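Local atomic coordinates of probable thiosulfate sulfurtransferase (Thermus thermophilus, PDB entry 2EG3), a protein that probably acts as a thiosulfate sulfurtransferase of the two-domain rhodanese type and binds a zinc ion. Residues 12-17 with 28-33; 75-80 with 193-198. All coordinates share one frame; numbering follows the deposited sequence.

Contact 1 of 2, residues 12-17 with 28-33; sequences TRPRPA and HLDLSA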
loop_
_atom_site.group_PDB
_atom_site.type_symbol
_atom_site.label_atom_id
_atom_site.label_comp_id
_atom_site.label_asym_id
_atom_site.label_seq_id
_atom_site.Cartn_x
_atom_site.Cartn_y
_atom_site.Cartn_z
ATOM N N THR A 12 7.869 5.411 -9.014
ATOM C CA THR A 12 7.285 4.062 -8.980
ATOM C C THR A 12 6.823 3.517 -10.326
ATOM O O THR A 12 6.150 2.481 -10.388
ATOM C CB THR A 12 6.105 3.995 -7.961
ATOM O OG1 THR A 12 5.008 4.814 -8.412
ATOM C CG2 THR A 12 6.569 4.483 -6.574
ATOM N N ARG A 13 7.214 4.176 -11.414
ATOM C CA ARG A 13 6.841 3.714 -12.758
ATOM C C ARG A 13 7.728 2.546 -13.183
ATOM O O ARG A 13 8.784 2.313 -12.581
ATOM C CB ARG A 13 7.030 4.846 -13.777
ATOM C CG ARG A 13 6.151 6.074 -13.491
ATOM C CD ARG A 13 6.434 7.147 -14.539
ATOM N NE ARG A 13 7.806 7.629 -14.367
ATOM C CZ ARG A 13 8.490 8.303 -15.285
ATOM N NH1 ARG A 13 7.933 8.595 -16.459
ATOM N NH2 ARG A 13 9.758 8.633 -15.035
ATOM N N PRO A 14 7.307 1.782 -14.219
ATOM C CA PRO A 14 8.133 0.662 -14.694
ATOM C C PRO A 14 9.498 1.213 -15.149
ATOM O O PRO A 14 9.627 2.400 -15.540
ATOM C CB PRO A 14 7.340 0.097 -15.881
ATOM C CG PRO A 14 5.887 0.411 -15.506
ATOM C CD PRO A 14 6.007 1.832 -14.919
ATOM N N ARG A 15 10.514 0.362 -15.129
ATOM C CA ARG A 15 11.855 0.810 -15.487
ATOM C C ARG A 15 12.041 1.486 -16.843
ATOM O O ARG A 15 12.784 2.460 -16.940
ATOM C CB ARG A 15 12.858 -0.345 -15.326
ATOM C CG ARG A 15 14.298 0.042 -15.681
ATOM C CD ARG A 15 15.326 -0.967 -15.134
ATOM N NE ARG A 15 15.717 -0.673 -13.756
ATOM C CZ ARG A 15 16.512 0.336 -13.409
ATOM N NH1 ARG A 15 17.001 1.145 -14.341
ATOM N NH2 ARG A 15 16.811 0.543 -12.131
ATOM N N PRO A 16 11.395 0.983 -17.911
ATOM C CA PRO A 16 11.616 1.680 -19.189
ATOM C C PRO A 16 11.199 3.161 -19.141
ATOM O O PRO A 16 11.892 4.021 -19.700
ATOM C CB PRO A 16 10.773 0.880 -20.178
ATOM C CG PRO A 16 10.838 -0.554 -19.566
ATOM C CD PRO A 16 10.599 -0.247 -18.101
ATOM N N ALA A 17 10.101 3.455 -18.453
ATOM C CA ALA A 17 9.645 4.845 -18.359
ATOM C C ALA A 17 10.668 5.626 -17.530
ATOM O O ALA A 17 11.008 6.775 -17.835
ATOM C CB ALA A 17 8.271 4.914 -17.710
ATOM N N HIS A 28 14.605 4.502 -8.547
ATOM C CA HIS A 28 13.564 3.702 -9.168
ATOM C C HIS A 28 13.128 2.628 -8.176
ATOM O O HIS A 28 13.970 1.882 -7.657
ATOM C CB HIS A 28 14.067 2.970 -10.407
ATOM C CG HIS A 28 13.038 2.055 -10.994
ATOM N ND1 HIS A 28 13.178 0.685 -11.018
ATOM C CD2 HIS A 28 11.818 2.319 -11.515
ATOM C CE1 HIS A 28 12.087 0.139 -11.530
ATOM N NE2 HIS A 28 11.244 1.110 -11.840
ATOM N N LEU A 29 11.836 2.561 -7.900
ATOM C CA LEU A 29 11.301 1.520 -7.026
ATOM C C LEU A 29 9.847 1.286 -7.362
ATOM O O LEU A 29 8.987 2.093 -7.017
ATOM C CB LEU A 29 11.402 1.901 -5.556
ATOM C CG LEU A 29 10.939 0.759 -4.630
ATOM C CD1 LEU A 29 11.879 -0.453 -4.799
ATOM C CD2 LEU A 29 10.975 1.220 -3.191
ATOM N N ASP A 30 9.593 0.149 -8.017
ATOM C CA ASP A 30 8.240 -0.245 -8.427
ATOM C C ASP A 30 8.073 -1.611 -7.759
ATOM O O ASP A 30 8.434 -2.628 -8.330
ATOM C CB ASP A 30 8.229 -0.330 -9.958
ATOM C CG ASP A 30 6.931 -0.878 -10.530
ATOM O OD1 ASP A 30 6.000 -1.197 -9.769
ATOM O OD2 ASP A 30 6.879 -0.990 -11.781
ATOM N N LEU A 31 7.571 -1.612 -6.526
ATOM C CA LEU A 31 7.438 -2.854 -5.770
ATOM C C LEU A 31 6.258 -3.733 -6.146
ATOM O O LEU A 31 5.143 -3.236 -6.282
ATOM C CB LEU A 31 7.325 -2.550 -4.280
ATOM C CG LEU A 31 8.616 -2.135 -3.574
ATOM C CD1 LEU A 31 8.319 -1.735 -2.115
ATOM C CD2 LEU A 31 9.589 -3.330 -3.612
ATOM N N SER A 32 6.500 -5.035 -6.301
ATOM C CA SER A 32 5.395 -5.975 -6.569
ATOM C C SER A 32 4.743 -6.249 -5.212
ATOM O O SER A 32 5.304 -5.884 -4.191
ATOM C CB SER A 32 5.926 -7.294 -7.137
ATOM O OG SER A 32 6.957 -7.819 -6.311
ATOM N N ALA A 33 3.574 -6.897 -5.190
ATOM C CA ALA A 33 2.889 -7.208 -3.919
ATOM C C ALA A 33 3.343 -8.568 -3.395
ATOM O O ALA A 33 3.020 -9.616 -3.985
ATOM C CB ALA A 33 1.382 -7.253 -4.127
HETATM O O HOH W 1 14.981 -1.680 -10.164
#
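The first beta-alpha-beta crossover of the N-terminal rhodanese-like domain closes here: His28, at the end of strand 27-28, meets the turn that leads from strand 8-11 into helix 15-20. His28 NE2 donates to Arg13 O at 2.8 Å; the oxygen lies almost in the ring plane and the N-H points nearly down the C=O direction, although the bond is bent at its hydrogen (132°). The imidazole reaches the turn because CG lies opposite the backbone N (chi1 175°). Arg15 passes across the other end of the ring, with His28 CG over one face of its guanidinium, the two planes 68° apart, and NH2 3.8 Å from His28 ND1. A water 3.1 Å from His28 ND1 also takes a weak bond from Arg15 NH2, whose charge is met by Glu105, while NH1 pairs with Glu19. Residues Tyr18 to Leu29 match a rhodanese sequence signature, and within it the Tyr18 ring meets that of His28. A leucine in place of His28 would probably leave the Arg13 carbonyl without its N-H partner and the bridging water without a ring nitrogen. Further along, backbone approaches backbone: Thr12 CA makes a C-H...O contact with Leu29 O (3.3 Å). The Asp30 carboxylate comes up against the turn at a slant, CG 3.5 Å from Thr12 O and OD2 3.6 Å from Pro14 CA.

Contact 2 of 2, residues 75-80 with 193-198; sequences LCRTAF and SGARSA. With SO4 (sulfate ion), chain G; SO4 (sulfate ion), chain E.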
loop_
_atom_site.group_PDB
_atom_site.type_symbol
_atom_site.label_atom_id
_atom_site.label_comp_id
_atom_site.label_asym_id
_atom_site.label_seq_id
_atom_site.Cartn_x
_atom_site.Cartn_y
_atom_site.Cartn_z
ATOM N N LEU A 75 2.095 2.904 -7.279
ATOM C CA LEU A 75 2.516 4.060 -6.483
ATOM C C LEU A 75 2.044 3.833 -5.048
ATOM O O LEU A 75 2.805 3.935 -4.086
ATOM C CB LEU A 75 1.873 5.347 -7.017
ATOM C CG LEU A 75 2.010 6.572 -6.096
ATOM C CD1 LEU A 75 3.505 6.905 -5.909
ATOM C CD2 LEU A 75 1.297 7.775 -6.744
ATOM N N CYS A 76 0.774 3.490 -4.895
ATOM C CA CYS A 76 0.245 3.298 -3.559
ATOM C C CYS A 76 0.860 2.115 -2.823
ATOM O O CYS A 76 1.129 2.204 -1.642
ATOM C CB CYS A 76 -1.282 3.160 -3.604
ATOM S SG CYS A 76 -2.055 4.730 -4.097
ATOM N N ARG A 77 1.046 1.001 -3.526
ATOM C CA ARG A 77 1.635 -0.186 -2.919
ATOM C C ARG A 77 3.059 0.124 -2.402
ATOM O O ARG A 77 3.438 -0.247 -1.278
ATOM C CB ARG A 77 1.658 -1.281 -3.999
ATOM C CG ARG A 77 2.515 -2.473 -3.741
ATOM C CD ARG A 77 2.082 -3.613 -4.684
ATOM N NE ARG A 77 2.454 -3.407 -6.085
ATOM C CZ ARG A 77 1.614 -3.255 -7.102
ATOM N NH1 ARG A 77 0.288 -3.254 -6.926
ATOM N NH2 ARG A 77 2.104 -3.170 -8.336
ATOM N N THR A 78 3.836 0.800 -3.242
ATOM C CA THR A 78 5.222 1.155 -2.914
ATOM C C THR A 78 5.287 2.189 -1.784
ATOM O O THR A 78 6.074 2.054 -0.834
ATOM C CB THR A 78 5.957 1.641 -4.188
ATOM O OG1 THR A 78 5.932 0.596 -5.178
ATOM C CG2 THR A 78 7.441 1.965 -3.900
ATOM N N ALA A 79 4.454 3.220 -1.874
ATOM C CA ALA A 79 4.411 4.240 -0.844
ATOM C C ALA A 79 3.941 3.634 0.475
ATOM O O ALA A 79 4.379 4.042 1.564
ATOM C CB ALA A 79 3.473 5.377 -1.262
ATOM N N PHE A 80 3.060 2.640 0.391
ATOM C CA PHE A 80 2.592 2.038 1.623
ATOM C C PHE A 80 3.752 1.348 2.342
ATOM O O PHE A 80 3.903 1.496 3.542
ATOM C CB PHE A 80 1.460 1.027 1.378
ATOM C CG PHE A 80 0.903 0.449 2.659
ATOM C CD1 PHE A 80 0.058 1.200 3.454
ATOM C CD2 PHE A 80 1.334 -0.805 3.137
ATOM C CE1 PHE A 80 -0.360 0.731 4.717
ATOM C CE2 PHE A 80 0.919 -1.271 4.403
ATOM C CZ PHE A 80 0.083 -0.512 5.183
ATOM N N SER A 193 -4.014 -10.200 -2.126
ATOM C CA SER A 193 -2.706 -10.318 -1.499
ATOM C C SER A 193 -2.104 -8.953 -1.181
ATOM O O SER A 193 -0.886 -8.818 -1.104
ATOM C CB SER A 193 -1.756 -11.101 -2.423
ATOM O OG SER A 193 -1.620 -10.421 -3.661
ATOM N N GLY A 194 -2.972 -7.964 -0.996
ATOM C CA GLY A 194 -2.517 -6.614 -0.673
ATOM C C GLY A 194 -1.996 -5.822 -1.856
ATOM O O GLY A 194 -1.336 -4.786 -1.664
ATOM N N ALA A 195 -2.290 -6.274 -3.074
ATOM C CA ALA A 195 -1.802 -5.579 -4.257
ATOM C C ALA A 195 -2.334 -4.162 -4.441
ATOM O O ALA A 195 -1.566 -3.247 -4.732
ATOM C CB ALA A 195 -2.107 -6.401 -5.516
ATOM N N ARG A 196 -3.642 -3.977 -4.270
ATOM C CA ARG A 196 -4.253 -2.674 -4.475
ATOM C C ARG A 196 -4.971 -2.081 -3.269
ATOM O O ARG A 196 -5.580 -1.015 -3.373
ATOM C CB ARG A 196 -5.219 -2.777 -5.655
ATOM C CG ARG A 196 -4.566 -3.385 -6.854
ATOM C CD ARG A 196 -5.477 -3.452 -8.048
ATOM N NE ARG A 196 -4.676 -3.776 -9.225
ATOM C CZ ARG A 196 -5.168 -4.020 -10.437
ATOM N NH1 ARG A 196 -6.481 -3.989 -10.655
ATOM N NH2 ARG A 196 -4.336 -4.277 -11.442
ATOM N N SER A 197 -4.893 -2.739 -2.120
ATOM C CA SER A 197 -5.576 -2.233 -0.934
ATOM C C SER A 197 -4.981 -0.905 -0.454
ATOM O O SER A 197 -5.642 -0.110 0.234
ATOM C CB SER A 197 -5.526 -3.280 0.191
ATOM O OG SER A 197 -4.222 -3.819 0.342
ATOM N N ALA A 198 -3.732 -0.654 -0.817
ATOM C CA ALA A 198 -3.097 0.598 -0.392
ATOM C C ALA A 198 -3.769 1.798 -1.051
ATOM O O ALA A 198 -3.718 2.916 -0.505
ATOM C CB ALA A 198 -1.585 0.597 -0.740
HETATM S S SO4 G . -1.148 -3.530 -10.577
HETATM O O1 SO4 G . 0.135 -2.752 -10.579
HETATM O O2 SO4 G . -0.934 -4.841 -11.273
HETATM O O3 SO4 G . -1.587 -3.780 -9.164
HETATM O O4 SO4 G . -2.211 -2.756 -11.299
HETATM S S SO4 E . -3.367 -9.997 -7.347
HETATM O O1 SO4 E . -4.597 -9.188 -7.057
HETATM O O2 SO4 E . -2.245 -9.086 -7.745
HETATM O O3 SO4 E . -2.976 -10.761 -6.117
HETATM O O4 SO4 E . -3.655 -10.951 -8.469
#
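Helix 73-84 presents one turn to the loop that runs into helix 197-206, and the backbones come closest at Cys76 and Ala198, whose CA atoms are 5.3 Å apart. Ala198 fills this gap with a single methyl. Its CB sits 3.3 Å from Cys76 O, a carbonyl already bonded to Phe80 N within the helix, and 3.7 Å from Phe80 CB, so the methyl rests against two residues one helical turn apart. Beyond it, the Phe80 ring packs edge-to-face on Phe201. Residues 193-196 complete what is, by analogy with other rhodaneses, the six-residue active-site loop of the C-terminal rhodanese-like domain. This loop begins at the modified residue CSD at position 191, which probably corresponds to the sulfur-carrying cysteine and whose sulfinate accepts a hydrogen bond from Arg196 N; at Gly194 the loop takes a positive phi.

Arg77 reaches this loop from the N-terminal domain. A bend at chi3 (72°) brings NH1 within 2.9 Å of Ala195 O, which lies in the guanidinium plane, although the N-H arrives from above the carbonyl plane. NH1 also donates to O3 of the chain G sulfate, and NH2 reaches O1 of that sulfate at 3.0 Å, almost straight (175°). NE binds Leu31 O, so all three nitrogens are engaged and the group is held against rotation. From the other domain, Arg196 NE donates to the same O3 (3.1 Å), placing the anion, probably from the crystallisation liquor, between two arginines. O3 of the second sulfate (chain E) accepts from Ser193 OG at 2.8 Å.

Overall arrangement
Both contacts involve the N-terminal rhodanese-like domain, but at different levels. Contact 1 is partly buried, its centre about 14 Å from the centre of the chain, and ties two neighbouring pieces of one domain; contact 2 has its centre about 3 Å from that of the chain and joins the two domains. The chemistry follows: contact 1 relies on an imidazole-to-carbonyl bond, water and outlying salt bridges, whereas contact 2 combines apolar helix packing with arginines gathered round a sulfate beside the active-site loop. Their centres are about 12 Å apart and they touch directly. Leu31 links them twice, through its carbonyl to Arg77 and through a probable bond between Leu31 N and Thr78 OG1 (3.1 Å).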